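Local coordinates for fucolectin-related protein (Streptococcus pneumoniae, PDB 2WMF) that probably hydrolyses glycosidic bonds in host carbohydrates such as blood-group antigens, as a family 98 glycoside hydrolase, at residues E68-Y73 / G312-F317; V115-M120 / P130-E135; A337-G342 / S347-F352. All blocks are in the same frame, centred on the assembly; numbering follows the deposited sequence.

Contact 1. Residues E68-Y73 / G312-F317; sequences EDVKPY and GIIPFF
The ring of Phe-317 is approached obliquely from 68-73 by Val-70 CG1 and by the backbone oxygen of Tyr-73, whereas the ring of Tyr-73 has Pro-72 CB over the rim of one face and Asp-69 O in its plane at the edge. These groups lie where a (beta/alpha)8 barrel closes: 312-317 belongs to helix 307-322, which follows the eighth barrel strand, and 68-73 lies in the loop that leads into the second, strand 74-79. Leu-40 of the first strand touches Val-70, Ile-313, Ile-314 and Phe-317, so the contact fills the outer layer beside the seam between the last and first strands.

Val-70 presents one branch to two partners. With CG1 anti to the backbone N (chi1 172°), this methyl stands 3.9 Å from Phe-317 CD2 and 4.2 Å from Ile-314 CD1. Valine suits the place because a short, apolar branch reaches both partners from a CB that already points at the helix. Ile-314 lies one turn before Phe-317; although its CB is set off to the side of the loop, its CG1-CD1 arm bends back to the same methyl. Phe-317 sends its ring toward the loop with CG anti to the backbone N (chi1 -168°), and the far rim then reaches Tyr-73, where CE2 stands 3.8 Å from Tyr-73 CB. The phenol beyond that CB turns away toward Ile-321 and Ser-37.

The loop turns sharply through the bond from Tyr-73 N to Val-70 O, 2.8 Å. Lys-71, which points away from the helix, makes a salt bridge to Glu-68 and a cation-pi contact with Trp-63. Asp-69 forms a salt bridge to Arg-318 of helix 307-322. The tightest approach across the contact is between Tyr-73 O and Phe-317 CZ, 3.4 Å.

Contact 2. Residues V115-M120 / P130-E135; sequences VFLVIM and PEWLDE
Beside Leu-133, which meets Ile-119 across this contact, Asp-134 OD1 is gripped by two groups, the hydroxyl of Tyr-173 and the side-chain amide of Gln-138. Its other oxygen, OD2, forms a salt bridge with Lys-172. A short acid suits this position on the helix flank, because both oxygens are engaged while the neighbouring residues Trp-132 and Leu-133 pack inward.

The surface between 115-120 and 130-135 is purely apolar. Leu-117 and Ile-119, two apart on the strand, both point at the helix. Ile-119 CD1 stands 4.2 Å from Leu-133 CD2, the two side chains crossing at about a right angle and meeting by their end methyls. Ile-119 holds CG1 in the crowded position between its backbone N and carbonyl carbon (chi1 71°), and the extended second torsion then carries CD1 outward to the helix. Leu-133, CG anti to its backbone N, offers CD2 to it.

Strand 115-121, helix 130-139 and strand 143-149 form one right-handed beta-alpha-beta unit of the (beta/alpha)8 barrel, and this is its first strand-to-helix interface. Leu-133 also touches Val-146 on strand 143-149, and so spans both strands.

The second pair is Leu-117 and Trp-132. Leu-117 CD1 comes to the edge of the indole near its plane, 4.3 Å from CH2, so the methyl meets the rim of the benzo ring and not its face. Trp-132 is broad enough to bridge from the helix to both the strand and its neighbour helix 95-111, where its ring meets Tyr-101 with planes at about 45° and it touches Arg-98. The helix turn carrying these side chains is closed by the bond from Asp-134 N to Pro-130 O, 2.9 Å; Pro-130, at the first turn, lacks an N-H that would otherwise need a partner.

Contact 3. Residues A337-G342 / S347-F352; sequences AVFWNG and SSLNGF
Phe-339 and Leu-349 make the closest apolar contact here. Leu-349 CD1 sits 3.7 Å from both CE1 and CZ of Phe-339: one methyl lies obliquely against the CE1-CZ end of the ring. With CG anti to the backbone N (chi1 -176°), Phe-339 stretches away from strand 337-340 toward the loop.

The aromatic pair is the second kind of interaction. Phe-339 and Phe-352, each pointing toward the other segment, together bridge the 10.3 Å between their CA atoms. They run past each other in opposite directions, with ring centroids 5.6 Å apart and planes inclined at 62°, an oblique aromatic pair. Their nearest atoms are Phe-339 CD1 and Phe-352 CE1, at 4.2 Å. Leu-349 and Phe-352 can both reach the same ring because they are the ends of a type I beta turn, closed by the bond from Phe-352 N to Leu-349 O; Gly-351 takes the third position of that turn.

Polar groups fasten the margin. Asn-341 OD1 lies in plane at the edge of the Phe-339 ring and accepts from Ile-346 N, while Asn-341 ND2 and Ser-347 OG go to the two carboxylate oxygens of Glu-188 on helix 184-192 of the barrel. A small hydroxyl and an amide are well matched to that shared acid. On the strand's other side Gly-342 CA lies 3.4 Å above the centre of the Trp-340 ring, an approach eased by its lack of a side chain.

Between the two segments the side-chain contacts are apolar, so burial of apolar surface probably supplies the attraction, while the directional bonds lie around it and, through Glu-188, join this C-terminal region to the barrel.

Overall arrangement
From the N terminus, the chain first passes 68-73, in the loop leading to the second barrel strand. It then runs through 115-120 and 130-135, where contact 2 closes a short loop within one beta-alpha-beta unit. Contact 2 is nested inside the long loop that contact 1 closes when the chain reaches 312-317, joining the last barrel helix to the region beside the first strands. Contact 3 follows in series, a short loop folded back on strand 337-340 of the three-stranded parallel sheet in the C-terminal domain. The centres of contacts 1 and 2 are 26 Å apart; those of contacts 1 and 3 are about 35 Å apart, on opposite sides of the chain's centre.

Contact 1. Residues E68-Y73 / G312-F317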
loop_
_atom_site.group_PDB
_atom_site.type_symbol
_atom_site.label_atom_id
_atom_site.label_comp_id
_atom_site.label_asym_id
_atom_site.label_seq_id
_atom_site.Cartn_x
_atom_site.Cartn_y
_atom_site.Cartn_z
ATOM N N GLU A 68 11.991 8.149 14.918
ATOM C CA GLU A 68 11.538 7.880 16.277
ATOM C C GLU A 68 10.023 7.955 16.452
ATOM O O GLU A 68 9.462 7.170 17.203
ATOM C CB GLU A 68 12.219 8.825 17.245
ATOM C CG GLU A 68 13.656 8.449 17.545
ATOM C CD GLU A 68 13.908 6.980 17.927
ATOM O OE1 GLU A 68 13.315 6.467 18.932
ATOM O OE2 GLU A 68 14.751 6.372 17.231
ATOM N N ASP A 69 9.367 8.886 15.757
ATOM C CA ASP A 69 7.894 8.999 15.832
ATOM C C ASP A 69 7.165 7.851 15.146
ATOM O O ASP A 69 5.988 7.612 15.422
ATOM C CB ASP A 69 7.410 10.325 15.263
ATOM C CG ASP A 69 7.774 10.517 13.812
ATOM O OD1 ASP A 69 8.971 10.368 13.471
ATOM O OD2 ASP A 69 6.869 10.830 13.008
ATOM N N VAL A 70 7.879 7.145 14.257
ATOM C CA VAL A 70 7.335 6.039 13.487
ATOM C C VAL A 70 7.561 4.691 14.188
ATOM O O VAL A 70 6.754 3.779 14.032
ATOM C CB VAL A 70 7.881 6.063 12.053
ATOM C CG1 VAL A 70 7.494 4.813 11.243
ATOM C CG2 VAL A 70 7.413 7.335 11.346
ATOM N N LYS A 71 8.661 4.571 14.935
ATOM C CA LYS A 71 8.991 3.335 15.630
ATOM C C LYS A 71 7.854 2.647 16.423
ATOM O O LYS A 71 7.756 1.433 16.406
ATOM C CB LYS A 71 10.245 3.523 16.506
ATOM C CG LYS A 71 11.600 3.512 15.774
ATOM C CD LYS A 71 12.755 3.518 16.783
ATOM C CE LYS A 71 14.108 3.184 16.173
ATOM N NZ LYS A 71 14.688 4.294 15.371
ATOM N N PRO A 72 7.010 3.408 17.147
ATOM C CA PRO A 72 5.917 2.731 17.844
ATOM C C PRO A 72 4.914 1.996 16.954
ATOM O O PRO A 72 4.100 1.232 17.467
ATOM C CB PRO A 72 5.204 3.878 18.614
ATOM C CG PRO A 72 6.221 5.011 18.678
ATOM C CD PRO A 72 7.058 4.858 17.433
ATOM N N TYR A 73 4.988 2.269 15.635
ATOM C CA TYR A 73 4.069 1.775 14.622
ATOM C C TYR A 73 4.800 0.985 13.534
ATOM O O TYR A 73 4.315 0.892 12.424
ATOM C CB TYR A 73 3.335 2.973 14.002
ATOM C CG TYR A 73 2.666 3.844 15.032
ATOM C CD1 TYR A 73 1.500 3.437 15.653
ATOM C CD2 TYR A 73 3.237 5.045 15.397
ATOM C CE1 TYR A 73 0.898 4.227 16.616
ATOM C CE2 TYR A 73 2.658 5.838 16.390
ATOM C CZ TYR A 73 1.482 5.429 16.969
ATOM O OH TYR A 73 0.870 6.232 17.971
ATOM N N GLY A 312 8.910 9.337 0.260
ATOM C CA GLY A 312 7.734 8.741 -0.369
ATOM C C GLY A 312 6.894 7.984 0.658
ATOM O O GLY A 312 5.781 8.398 0.987
ATOM N N ILE A 313 7.424 6.897 1.203
ATOM C CA ILE A 313 6.677 6.067 2.155
ATOM C C ILE A 313 6.469 6.758 3.520
ATOM O O ILE A 313 5.328 6.813 4.059
ATOM C CB ILE A 313 7.384 4.688 2.335
ATOM C CG1 ILE A 313 7.342 3.916 0.992
ATOM C CG2 ILE A 313 6.800 3.895 3.532
ATOM C CD1 ILE A 313 8.332 2.757 0.856
ATOM N N ILE A 314 7.547 7.238 4.101
ATOM C CA ILE A 314 7.455 7.836 5.449
ATOM C C ILE A 314 6.451 9.003 5.522
ATOM O O ILE A 314 5.643 9.039 6.439
ATOM C CB ILE A 314 8.872 8.187 6.014
ATOM C CG1 ILE A 314 9.581 6.871 6.336
ATOM C CG2 ILE A 314 8.764 9.145 7.231
ATOM C CD1 ILE A 314 8.974 6.094 7.538
ATOM N N PRO A 315 6.455 9.937 4.546
ATOM C CA PRO A 315 5.485 11.034 4.685
ATOM C C PRO A 315 4.033 10.555 4.693
ATOM O O PRO A 315 3.217 11.057 5.483
ATOM C CB PRO A 315 5.821 11.955 3.500
ATOM C CG PRO A 315 7.283 11.721 3.294
ATOM C CD PRO A 315 7.439 10.223 3.480
ATOM N N PHE A 316 3.714 9.545 3.869
ATOM C CA PHE A 316 2.339 9.077 3.836
ATOM C C PHE A 316 2.027 8.261 5.088
ATOM O O PHE A 316 0.955 8.416 5.650
ATOM C CB PHE A 316 1.921 8.352 2.574
ATOM C CG PHE A 316 0.459 8.266 2.479
ATOM C CD1 PHE A 316 -0.280 9.338 1.985
ATOM C CD2 PHE A 316 -0.196 7.171 2.987
ATOM C CE1 PHE A 316 -1.682 9.313 2.025
ATOM C CE2 PHE A 316 -1.625 7.116 2.989
ATOM C CZ PHE A 316 -2.346 8.193 2.505
ATOM N N PHE A 317 2.970 7.463 5.556
ATOM C CA PHE A 317 2.741 6.701 6.781
ATOM C C PHE A 317 2.534 7.644 7.991
ATOM O O PHE A 317 1.656 7.370 8.860
ATOM C CB PHE A 317 3.843 5.701 7.053
ATOM C CG PHE A 317 3.485 4.719 8.147
ATOM C CD1 PHE A 317 2.500 3.765 7.958
ATOM C CD2 PHE A 317 4.108 4.799 9.375
ATOM C CE1 PHE A 317 2.141 2.911 8.949
ATOM C CE2 PHE A 317 3.751 3.919 10.396
ATOM C CZ PHE A 317 2.757 2.986 10.185
#

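Contact 2. Residues V115-M120 / P130-E135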
loop_
_atom_site.group_PDB
_atom_site.type_symbol
_atom_site.label_atom_id
_atom_site.label_comp_id
_atom_site.label_asym_id
_atom_site.label_seq_id
_atom_site.Cartn_x
_atom_site.Cartn_y
_atom_site.Cartn_z
ATOM N N VAL A 115 10.154 -7.886 15.294
ATOM C CA VAL A 115 10.303 -8.573 14.038
ATOM C C VAL A 115 9.163 -9.531 13.703
ATOM O O VAL A 115 8.470 -10.050 14.586
ATOM C CB VAL A 115 11.662 -9.321 13.960
ATOM C CG1 VAL A 115 12.859 -8.348 14.083
ATOM C CG2 VAL A 115 11.728 -10.469 15.010
ATOM N N PHE A 116 8.984 -9.742 12.384
ATOM C CA PHE A 116 8.136 -10.789 11.822
ATOM C C PHE A 116 8.996 -11.657 10.886
ATOM O O PHE A 116 9.796 -11.117 10.165
ATOM C CB PHE A 116 7.025 -10.149 10.950
ATOM C CG PHE A 116 5.938 -9.462 11.744
ATOM C CD1 PHE A 116 4.712 -10.057 11.915
ATOM C CD2 PHE A 116 6.147 -8.190 12.262
ATOM C CE1 PHE A 116 3.690 -9.416 12.630
ATOM C CE2 PHE A 116 5.126 -7.524 12.998
ATOM C CZ PHE A 116 3.913 -8.164 13.190
ATOM N N LEU A 117 8.799 -12.974 10.930
ATOM C CA LEU A 117 9.536 -13.932 10.107
ATOM C C LEU A 117 8.678 -14.356 8.922
ATOM O O LEU A 117 7.520 -14.691 9.095
ATOM C CB LEU A 117 9.892 -15.200 10.879
ATOM C CG LEU A 117 10.632 -15.095 12.206
ATOM C CD1 LEU A 117 10.870 -16.520 12.750
ATOM C CD2 LEU A 117 11.902 -14.300 11.995
ATOM N N VAL A 118 9.259 -14.349 7.725
ATOM C CA VAL A 118 8.612 -14.944 6.546
ATOM C C VAL A 118 8.871 -16.446 6.615
ATOM O O VAL A 118 10.024 -16.876 6.479
ATOM C CB VAL A 118 9.156 -14.399 5.221
ATOM C CG1 VAL A 118 8.436 -15.079 4.052
ATOM C CG2 VAL A 118 9.046 -12.834 5.146
ATOM N N ILE A 119 7.826 -17.214 6.883
ATOM C CA ILE A 119 7.930 -18.682 7.017
ATOM C C ILE A 119 7.227 -19.477 5.929
ATOM O O ILE A 119 7.377 -20.695 5.877
ATOM C CB ILE A 119 7.508 -19.193 8.412
ATOM C CG1 ILE A 119 5.986 -19.069 8.619
ATOM C CG2 ILE A 119 8.321 -18.414 9.534
ATOM C CD1 ILE A 119 5.511 -19.775 9.866
ATOM N N MET A 120 6.461 -18.794 5.068
ATOM C CA MET A 120 5.782 -19.424 3.955
ATOM C C MET A 120 5.902 -18.550 2.702
ATOM O O MET A 120 5.784 -17.339 2.797
ATOM C CB MET A 120 4.275 -19.617 4.239
ATOM C CG MET A 120 3.895 -20.693 5.276
ATOM S SD MET A 120 2.129 -20.802 5.518
ATOM C CE MET A 120 1.622 -21.751 4.076
ATOM N N PRO A 130 4.794 -26.068 13.156
ATOM C CA PRO A 130 4.129 -25.177 14.123
ATOM C C PRO A 130 4.686 -25.261 15.553
ATOM O O PRO A 130 4.760 -24.253 16.255
ATOM C CB PRO A 130 2.660 -25.636 14.078
ATOM C CG PRO A 130 2.487 -26.245 12.726
ATOM C CD PRO A 130 3.818 -26.870 12.390
ATOM N N GLU A 131 5.061 -26.463 15.978
ATOM C CA GLU A 131 5.698 -26.643 17.287
ATOM C C GLU A 131 7.004 -25.807 17.443
ATOM O O GLU A 131 7.274 -25.239 18.525
ATOM C CB GLU A 131 5.966 -28.133 17.462
ATOM C CG GLU A 131 4.697 -29.035 17.482
ATOM C CD GLU A 131 4.001 -29.326 16.114
ATOM O OE1 GLU A 131 4.562 -29.075 15.008
ATOM O OE2 GLU A 131 2.833 -29.832 16.174
ATOM N N TRP A 132 7.812 -25.729 16.378
ATOM C CA TRP A 132 9.020 -24.912 16.372
ATOM C C TRP A 132 8.691 -23.429 16.501
ATOM O O TRP A 132 9.320 -22.695 17.260
ATOM C CB TRP A 132 9.869 -25.166 15.116
ATOM C CG TRP A 132 11.109 -24.322 15.001
ATOM C CD1 TRP A 132 12.367 -24.630 15.439
ATOM C CD2 TRP A 132 11.207 -23.011 14.412
ATOM N NE1 TRP A 132 13.234 -23.613 15.143
ATOM C CE2 TRP A 132 12.555 -22.596 14.532
ATOM C CE3 TRP A 132 10.286 -22.151 13.790
ATOM C CZ2 TRP A 132 13.000 -21.357 14.078
ATOM C CZ3 TRP A 132 10.725 -20.937 13.353
ATOM C CH2 TRP A 132 12.066 -20.548 13.468
ATOM N N LEU A 133 7.690 -22.976 15.774
ATOM C CA LEU A 133 7.279 -21.576 15.887
ATOM C C LEU A 133 6.779 -21.247 17.315
ATOM O O LEU A 133 7.105 -20.184 17.877
ATOM C CB LEU A 133 6.182 -21.266 14.873
ATOM C CG LEU A 133 5.635 -19.844 14.867
ATOM C CD1 LEU A 133 6.743 -18.853 14.558
ATOM C CD2 LEU A 133 4.432 -19.704 13.891
ATOM N N ASP A 134 5.970 -22.160 17.866
ATOM C CA ASP A 134 5.440 -22.048 19.243
ATOM C C ASP A 134 6.621 -21.807 20.230
ATOM O O ASP A 134 6.592 -20.874 21.037
ATOM C CB ASP A 134 4.640 -23.312 19.570
ATOM C CG ASP A 134 3.942 -23.264 20.928
ATOM O OD1 ASP A 134 4.633 -23.049 21.941
ATOM O OD2 ASP A 134 2.707 -23.399 20.939
ATOM N N GLU A 135 7.683 -22.602 20.082
ATOM C CA GLU A 135 8.909 -22.474 20.889
ATOM C C GLU A 135 9.545 -21.110 20.724
ATOM O O GLU A 135 9.996 -20.512 21.690
ATOM C CB GLU A 135 9.918 -23.573 20.512
ATOM C CG GLU A 135 9.471 -24.940 20.968
ATOM C CD GLU A 135 10.323 -26.083 20.383
ATOM O OE1 GLU A 135 11.210 -25.834 19.518
ATOM O OE2 GLU A 135 10.078 -27.254 20.789
#

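Contact 3. Residues A337-G342 / S347-F352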
loop_
_atom_site.group_PDB
_atom_site.type_symbol
_atom_site.label_atom_id
_atom_site.label_comp_id
_atom_site.label_asym_id
_atom_site.label_seq_id
_atom_site.Cartn_x
_atom_site.Cartn_y
_atom_site.Cartn_z
ATOM N N ALA A 337 -23.615 0.014 -1.849
ATOM C CA ALA A 337 -23.798 -1.282 -2.503
ATOM C C ALA A 337 -22.584 -2.150 -2.262
ATOM O O ALA A 337 -21.473 -1.635 -2.097
ATOM C CB ALA A 337 -23.983 -1.122 -4.048
ATOM N N VAL A 338 -22.822 -3.477 -2.231
ATOM C CA VAL A 338 -21.760 -4.475 -2.235
ATOM C C VAL A 338 -22.026 -5.461 -3.342
ATOM O O VAL A 338 -23.174 -5.610 -3.803
ATOM C CB VAL A 338 -21.628 -5.249 -0.881
ATOM C CG1 VAL A 338 -21.388 -4.292 0.243
ATOM C CG2 VAL A 338 -22.854 -6.150 -0.581
ATOM N N PHE A 339 -20.968 -6.112 -3.802
ATOM C CA PHE A 339 -21.105 -7.222 -4.734
ATOM C C PHE A 339 -20.835 -8.503 -3.957
ATOM O O PHE A 339 -19.730 -8.689 -3.408
ATOM C CB PHE A 339 -20.148 -7.109 -5.904
ATOM C CG PHE A 339 -20.338 -8.207 -6.938
ATOM C CD1 PHE A 339 -21.181 -8.025 -8.033
ATOM C CD2 PHE A 339 -19.734 -9.436 -6.771
ATOM C CE1 PHE A 339 -21.375 -9.032 -8.950
ATOM C CE2 PHE A 339 -19.939 -10.463 -7.674
ATOM C CZ PHE A 339 -20.756 -10.258 -8.761
ATOM N N TRP A 340 -21.838 -9.376 -3.926
ATOM C CA TRP A 340 -21.742 -10.697 -3.301
ATOM C C TRP A 340 -21.501 -11.775 -4.342
ATOM O O TRP A 340 -22.234 -11.851 -5.356
ATOM C CB TRP A 340 -23.047 -11.029 -2.562
ATOM C CG TRP A 340 -23.028 -12.334 -1.812
ATOM C CD1 TRP A 340 -22.038 -12.809 -1.014
ATOM C CD2 TRP A 340 -24.096 -13.274 -1.734
ATOM N NE1 TRP A 340 -22.404 -14.019 -0.461
ATOM C CE2 TRP A 340 -23.665 -14.331 -0.900
ATOM C CE3 TRP A 340 -25.352 -13.366 -2.349
ATOM C CZ2 TRP A 340 -24.461 -15.446 -0.633
ATOM C CZ3 TRP A 340 -26.151 -14.496 -2.076
ATOM C CH2 TRP A 340 -25.681 -15.520 -1.243
ATOM N N ASN A 341 -20.477 -12.567 -4.068
ATOM C CA ASN A 341 -20.045 -13.671 -4.930
ATOM C C ASN A 341 -20.965 -14.878 -4.860
ATOM O O ASN A 341 -20.652 -15.909 -5.445
ATOM C CB ASN A 341 -18.647 -14.160 -4.560
ATOM C CG ASN A 341 -17.536 -13.457 -5.280
ATOM O OD1 ASN A 341 -17.746 -12.539 -6.081
ATOM N ND2 ASN A 341 -16.326 -13.932 -5.022
ATOM N N GLY A 342 -22.109 -14.780 -4.195
ATOM C CA GLY A 342 -22.998 -15.951 -3.983
ATOM C C GLY A 342 -23.766 -16.510 -5.171
ATOM O O GLY A 342 -24.252 -17.634 -5.072
ATOM N N SER A 347 -14.446 -13.003 -10.080
ATOM C CA SER A 347 -13.391 -13.565 -10.996
ATOM C C SER A 347 -13.914 -13.881 -12.390
ATOM O O SER A 347 -13.124 -14.048 -13.329
ATOM C CB SER A 347 -12.777 -14.844 -10.404
ATOM O OG SER A 347 -13.778 -15.761 -10.058
ATOM N N SER A 348 -15.232 -14.017 -12.519
ATOM C CA SER A 348 -15.857 -14.246 -13.830
ATOM C C SER A 348 -16.443 -12.978 -14.477
ATOM O O SER A 348 -17.123 -13.086 -15.510
ATOM C CB SER A 348 -16.936 -15.307 -13.715
ATOM O OG SER A 348 -18.049 -14.736 -13.066
ATOM N N LEU A 349 -16.244 -11.813 -13.870
ATOM C CA LEU A 349 -16.692 -10.523 -14.434
ATOM C C LEU A 349 -15.497 -9.598 -14.724
ATOM O O LEU A 349 -15.242 -8.593 -14.046
ATOM C CB LEU A 349 -17.642 -9.838 -13.453
ATOM C CG LEU A 349 -19.020 -10.447 -13.299
ATOM C CD1 LEU A 349 -19.770 -9.622 -12.261
ATOM C CD2 LEU A 349 -19.776 -10.487 -14.652
ATOM N N ASN A 350 -14.715 -9.947 -15.723
ATOM C CA ASN A 350 -13.476 -9.193 -15.962
ATOM C C ASN A 350 -13.568 -7.774 -16.608
ATOM O O ASN A 350 -12.603 -6.983 -16.440
ATOM C CB ASN A 350 -12.620 -10.001 -16.976
ATOM C CG ASN A 350 -12.073 -11.340 -16.414
ATOM O OD1 ASN A 350 -12.398 -11.754 -15.298
ATOM N ND2 ASN A 350 -11.223 -12.023 -17.222
ATOM N N GLY A 351 -14.708 -7.295 -17.097
ATOM C CA GLY A 351 -14.988 -5.834 -16.988
ATOM C C GLY A 351 -15.725 -5.058 -15.940
ATOM O O GLY A 351 -16.175 -3.927 -16.222
ATOM N N PHE A 352 -15.842 -5.609 -14.742
ATOM C CA PHE A 352 -16.710 -4.993 -13.762
ATOM C C PHE A 352 -16.332 -3.537 -13.477
ATOM O O PHE A 352 -17.214 -2.710 -13.299
ATOM C CB PHE A 352 -16.736 -5.797 -12.452
ATOM C CG PHE A 352 -17.707 -5.250 -11.430
ATOM C CD1 PHE A 352 -19.097 -5.486 -11.540
ATOM C CD2 PHE A 352 -17.254 -4.488 -10.380
ATOM C CE1 PHE A 352 -19.970 -4.971 -10.590
ATOM C CE2 PHE A 352 -18.115 -3.968 -9.451
ATOM C CZ PHE A 352 -19.477 -4.212 -9.531
#